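Local coordinates for hypothetical protein Rv2991 (Mycobacterium tuberculosis, PDB 1RFE) that is of unknown function but binds coenzyme F420 and probably belongs to the split-barrel oxidoreductases related to pyridoxamine 5'-phosphate oxidase, at residues D17-S22 against Y43-G48; D81-V86 against W144-L149. All coordinates share one frame; numbering follows the deposited sequence.

Interaction 1. Residues D17-S22 against Y43-G48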
# COMPACT_ATOMS: atom_id res chain seq x y z
N ASP A 17 -2.20 -1.60 -12.14
CA ASP A 17 -3.56 -2.12 -12.01
C ASP A 17 -3.78 -2.80 -10.68
O ASP A 17 -4.82 -2.61 -10.08
CB ASP A 17 -3.92 -3.12 -13.16
CG ASP A 17 -4.03 -2.44 -14.53
OD1 ASP A 17 -3.82 -1.19 -14.61
OD2 ASP A 17 -4.32 -3.07 -15.61
N PHE A 18 -2.79 -3.54 -10.22
CA PHE A 18 -2.90 -4.29 -8.97
C PHE A 18 -2.95 -3.32 -7.75
O PHE A 18 -3.74 -3.50 -6.84
CB PHE A 18 -1.76 -5.33 -8.84
CG PHE A 18 -1.87 -6.23 -7.65
CD1 PHE A 18 -2.89 -7.18 -7.59
CD2 PHE A 18 -0.95 -6.13 -6.59
CE1 PHE A 18 -3.00 -8.04 -6.48
CE2 PHE A 18 -1.06 -6.95 -5.49
CZ PHE A 18 -2.10 -7.92 -5.42
N VAL A 19 -2.11 -2.30 -7.77
CA VAL A 19 -2.11 -1.27 -6.70
C VAL A 19 -3.47 -0.52 -6.68
O VAL A 19 -3.99 -0.24 -5.61
CB VAL A 19 -0.96 -0.28 -6.89
CG1 VAL A 19 -1.18 1.00 -6.09
CG2 VAL A 19 0.42 -0.89 -6.48
N ASN A 20 -4.02 -0.17 -7.85
CA ASN A 20 -5.33 0.46 -7.94
C ASN A 20 -6.46 -0.45 -7.55
O ASN A 20 -7.43 0.00 -6.93
CB ASN A 20 -5.58 1.02 -9.35
CG ASN A 20 -4.89 2.34 -9.57
OD1 ASN A 20 -4.15 2.53 -10.57
ND2 ASN A 20 -5.11 3.26 -8.66
N SER A 21 -6.34 -1.74 -7.85
CA SER A 21 -7.38 -2.70 -7.53
C SER A 21 -7.43 -3.21 -6.11
O SER A 21 -8.52 -3.47 -5.60
CB SER A 21 -7.27 -3.91 -8.44
OG SER A 21 -7.42 -3.40 -9.72
N SER A 22 -6.28 -3.34 -5.47
CA SER A 22 -6.22 -3.82 -4.08
C SER A 22 -6.77 -2.80 -3.09
O SER A 22 -6.89 -1.58 -3.39
CB SER A 22 -4.78 -4.20 -3.74
OG SER A 22 -4.28 -5.16 -4.67
N TYR A 43 -5.30 2.66 1.73
CA TYR A 43 -4.41 3.64 1.15
C TYR A 43 -5.00 4.45 0.05
O TYR A 43 -6.07 4.09 -0.55
CB TYR A 43 -3.08 2.99 0.72
CG TYR A 43 -3.21 1.91 -0.30
CD1 TYR A 43 -3.09 2.19 -1.67
CD2 TYR A 43 -3.45 0.60 0.09
CE1 TYR A 43 -3.21 1.16 -2.63
CE2 TYR A 43 -3.55 -0.44 -0.88
CZ TYR A 43 -3.43 -0.15 -2.22
OH TYR A 43 -3.55 -1.18 -3.14
N ALA A 44 -4.30 5.55 -0.21
CA ALA A 44 -4.54 6.38 -1.37
C ALA A 44 -3.56 6.08 -2.48
O ALA A 44 -2.45 5.55 -2.24
CB ALA A 44 -4.49 7.87 -0.99
N VAL A 45 -3.98 6.42 -3.70
CA VAL A 45 -3.12 6.34 -4.89
C VAL A 45 -3.16 7.66 -5.64
O VAL A 45 -4.23 8.10 -6.11
CB VAL A 45 -3.53 5.19 -5.87
CG1 VAL A 45 -2.48 5.03 -6.92
CG2 VAL A 45 -3.71 3.81 -5.11
N ILE A 46 -2.02 8.31 -5.78
CA ILE A 46 -1.93 9.63 -6.41
C ILE A 46 -0.74 9.69 -7.38
O ILE A 46 0.39 9.48 -6.97
CB ILE A 46 -1.75 10.69 -5.35
CG1 ILE A 46 -2.93 10.65 -4.36
CG2 ILE A 46 -1.58 12.08 -6.00
CD1 ILE A 46 -2.65 11.35 -3.11
N ASP A 47 -1.02 9.95 -8.66
CA ASP A 47 0.02 10.01 -9.71
C ASP A 47 0.92 8.78 -9.70
O ASP A 47 2.16 8.89 -9.78
CB ASP A 47 0.90 11.29 -9.55
CG ASP A 47 0.10 12.57 -9.73
OD1 ASP A 47 -0.81 12.57 -10.61
OD2 ASP A 47 0.31 13.61 -9.03
N GLY A 48 0.29 7.62 -9.56
CA GLY A 48 0.98 6.35 -9.55
C GLY A 48 1.55 5.88 -8.22
O GLY A 48 2.08 4.77 -8.15

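Interaction 2. Residues D81-V86 against W144-L149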
# COMPACT_ATOMS: atom_id res chain seq x y z
N ASP A 81 -1.54 -21.56 -7.43
CA ASP A 81 -1.47 -21.18 -8.83
C ASP A 81 -1.95 -19.74 -9.06
O ASP A 81 -1.68 -19.21 -10.10
CB ASP A 81 -2.23 -22.15 -9.75
CG ASP A 81 -3.75 -22.09 -9.57
OD1 ASP A 81 -4.29 -22.47 -8.49
OD2 ASP A 81 -4.49 -21.71 -10.48
N THR A 82 -2.68 -19.16 -8.12
CA THR A 82 -3.19 -17.78 -8.24
C THR A 82 -2.50 -16.75 -7.32
O THR A 82 -2.93 -15.56 -7.30
CB THR A 82 -4.72 -17.72 -7.97
OG1 THR A 82 -5.05 -18.32 -6.70
CG2 THR A 82 -5.53 -18.50 -9.02
N LEU A 83 -1.45 -17.14 -6.59
CA LEU A 83 -0.78 -16.17 -5.71
C LEU A 83 -0.24 -15.06 -6.58
O LEU A 83 0.38 -15.31 -7.60
CB LEU A 83 0.40 -16.74 -4.88
CG LEU A 83 0.17 -18.03 -4.13
CD1 LEU A 83 1.50 -18.61 -3.57
CD2 LEU A 83 -0.91 -17.87 -3.04
N ARG A 84 -0.53 -13.83 -6.18
CA ARG A 84 0.06 -12.68 -6.80
C ARG A 84 0.26 -11.54 -5.80
O ARG A 84 -0.41 -11.45 -4.75
CB ARG A 84 -0.71 -12.21 -7.99
CG ARG A 84 -2.18 -12.14 -7.91
CD ARG A 84 -2.74 -11.08 -8.92
NE ARG A 84 -4.08 -10.64 -8.57
CZ ARG A 84 -4.97 -10.16 -9.41
NH1 ARG A 84 -4.73 -10.06 -10.72
NH2 ARG A 84 -6.15 -9.78 -8.91
N GLY A 85 1.24 -10.70 -6.12
CA GLY A 85 1.61 -9.67 -5.22
C GLY A 85 2.74 -8.78 -5.69
O GLY A 85 3.35 -9.00 -6.73
N VAL A 86 2.98 -7.76 -4.88
CA VAL A 86 4.03 -6.82 -5.13
C VAL A 86 4.55 -6.31 -3.78
O VAL A 86 3.77 -6.01 -2.86
CB VAL A 86 3.60 -5.70 -6.07
CG1 VAL A 86 2.46 -4.87 -5.46
CG2 VAL A 86 4.73 -4.84 -6.42
N TRP A 144 5.06 -10.73 -8.30
CA TRP A 144 4.78 -12.08 -8.69
C TRP A 144 3.31 -12.29 -9.10
O TRP A 144 2.38 -11.68 -8.57
CB TRP A 144 5.19 -13.06 -7.61
CG TRP A 144 4.43 -12.92 -6.31
CD1 TRP A 144 3.39 -13.66 -5.91
CD2 TRP A 144 4.72 -12.01 -5.23
NE1 TRP A 144 2.96 -13.26 -4.66
CE2 TRP A 144 3.76 -12.23 -4.23
CE3 TRP A 144 5.66 -10.99 -5.04
CZ2 TRP A 144 3.75 -11.50 -3.01
CZ3 TRP A 144 5.63 -10.25 -3.85
CH2 TRP A 144 4.68 -10.51 -2.86
N ASP A 145 3.13 -13.16 -10.07
CA ASP A 145 1.79 -13.61 -10.47
C ASP A 145 1.90 -15.04 -10.92
O ASP A 145 2.39 -15.32 -12.02
CB ASP A 145 1.21 -12.75 -11.59
CG ASP A 145 -0.26 -13.07 -11.87
OD1 ASP A 145 -0.78 -14.05 -11.29
OD2 ASP A 145 -0.97 -12.39 -12.61
N HIS A 146 1.43 -15.94 -10.07
CA HIS A 146 1.61 -17.36 -10.31
C HIS A 146 0.75 -17.86 -11.46
O HIS A 146 1.00 -18.94 -11.96
CB HIS A 146 1.40 -18.16 -9.03
CG HIS A 146 2.57 -18.10 -8.09
ND1 HIS A 146 2.73 -18.98 -7.06
CD2 HIS A 146 3.60 -17.23 -8.02
CE1 HIS A 146 3.85 -18.69 -6.41
NE2 HIS A 146 4.39 -17.63 -6.97
N ARG A 147 -0.26 -17.09 -11.88
CA ARG A 147 -0.98 -17.40 -13.12
C ARG A 147 -0.08 -17.50 -14.36
O ARG A 147 -0.42 -18.17 -15.36
CB ARG A 147 -2.07 -16.37 -13.41
CG ARG A 147 -3.43 -16.79 -12.95
CD ARG A 147 -3.93 -16.03 -11.76
NE ARG A 147 -4.38 -14.71 -12.18
CZ ARG A 147 -5.16 -13.92 -11.47
NH1 ARG A 147 -5.58 -14.26 -10.25
NH2 ARG A 147 -5.51 -12.73 -12.01
N LYS A 148 1.06 -16.85 -14.33
CA LYS A 148 1.95 -16.88 -15.50
C LYS A 148 2.75 -18.20 -15.66
O LYS A 148 3.48 -18.38 -16.62
CB LYS A 148 2.86 -15.66 -15.47
CG LYS A 148 2.08 -14.32 -15.53
CD LYS A 148 3.00 -13.17 -15.12
CE LYS A 148 2.43 -11.80 -15.45
NZ LYS A 148 3.58 -10.92 -15.79
N LEU A 149 2.59 -19.10 -14.71
CA LEU A 149 3.15 -20.46 -14.79
C LEU A 149 2.35 -21.43 -15.64
O LEU A 149 2.90 -22.43 -16.11
CB LEU A 149 3.24 -21.07 -13.39
CG LEU A 149 4.50 -20.86 -12.54
CD1 LEU A 149 5.50 -19.90 -13.17
CD2 LEU A 149 4.16 -20.47 -11.11

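Interaction 1. Residues D17-S22 against Y43-G48
Y43 and V19 meet through two different torsions: CG of Y43 sits between its own backbone N and carbonyl carbon (chi1 60°), while CG1 of V19 lies anti to the backbone N (chi1 163°). The CB of the tyrosine already heads for helix 12-21, its phenol ends at the last turn of that helix, and the valine methyl is turned to meet it.

The Y43 hydroxyl donates to the carbonyl oxygen of V19, with OH 2.7 Å from O. The donor lies in the carbonyl plane on a lone pair, at a C=O...OH angle of 131°, and the oxygen in turn sits at the edge of the phenol, near the ring plane. A carbonyl near the C-terminal end of a helix therefore gains a partner from the interrupted strand 36-46. S22, the first residue to leave helical geometry, brings its CB to 3.3 Å from the same Y43 OH.

Beside this polar tip the contact is apolar. V19 CG1 touches both Y43 CE1, at 4.0 Å, and V45 CG2, at 3.9 Å, so one methyl bridges two side chains that lie two residues apart. V45, also directed toward the helix, is crossed by the side chain of exposed N20.

The CB of F18 points away from residues 43-48. The S22 hydroxyl stands over the centre of the F18 ring while donating to F18 O, with OG 2.8 Å from O; S22 N reaches that oxygen from the opposite face of its plane.

The contact packs helix 12-21 against strand 36-46. V19 continues onto L74, I50 and F88 of neighbouring strands, and Y43 onto L74, I50 and L52. R111 of helix 98-112 makes a cation-pi contact with Y43 and hydrogen bonds to Y43 O and S22 O, tying a second helix to the junction.

Interaction 2. Residues D81-V86 against W144-L149
G85 and W144 form the tight part of this contact, a hydrogen-bonded antiparallel pair where the start of strand 84-95 meets the end of strand 140-145. G85 N donates to W144 O and W144 N to G85 O, each bond with an N...O distance of 2.9 Å. W144 CG lies between backbone N and carbonyl carbon (chi1 64°), and the indole lies over the glycine: G85 CA makes a CH-pi contact 3.7 Å from the centroid of the six-membered ring, and V86 N lies over the same face. Such closeness depends on G85 having no side chain, since a CB would clash with the ring.

Beyond the bridge of R84 with D145, H146 N donates to L83 O, 2.8 Å away and nearly along the C=O axis. L83 CB makes a CH-pi contact over one imidazole face, offset toward the rim; H146 ND1 is bonded to Y80 O.

The outer side is looser. R147, exposed in the 3-10 segment 146-149, bends back so that CD touches T82 CG2 at 4.0 Å. Its NH2 lies 3.1 Å from R84 NH1, a pair of donors that do not bond.

Two like charges this close would probably repel, but nearby acidic groups may offset this. R84 NE forms a salt bridge with D76, and D145 OD1 accepts from R147 N in an Asx turn and makes a long, purely electrostatic contact with R147 NE.

Both interactions reach the same antiparallel sheet and both are partly buried, but at different places. Interaction 1 lies nearer the centre of the chain and seats a helix on the sheet through valine methyls and a single side-chain hydrogen bond. Interaction 2, about 18 Å from it between centres, is farther out and joins two strand ends edge to edge, mostly by backbone bonds, with G85 and H146 buried but an exposed arginine at its margin. F18 connects them: its ring packs on the other contact, with CE1 3.5 Å from R84 NE and CD2 3.8 Å from V86 CG1. Helix 12-21 thus touches both strands, F18 reaching the start of strand 84-95.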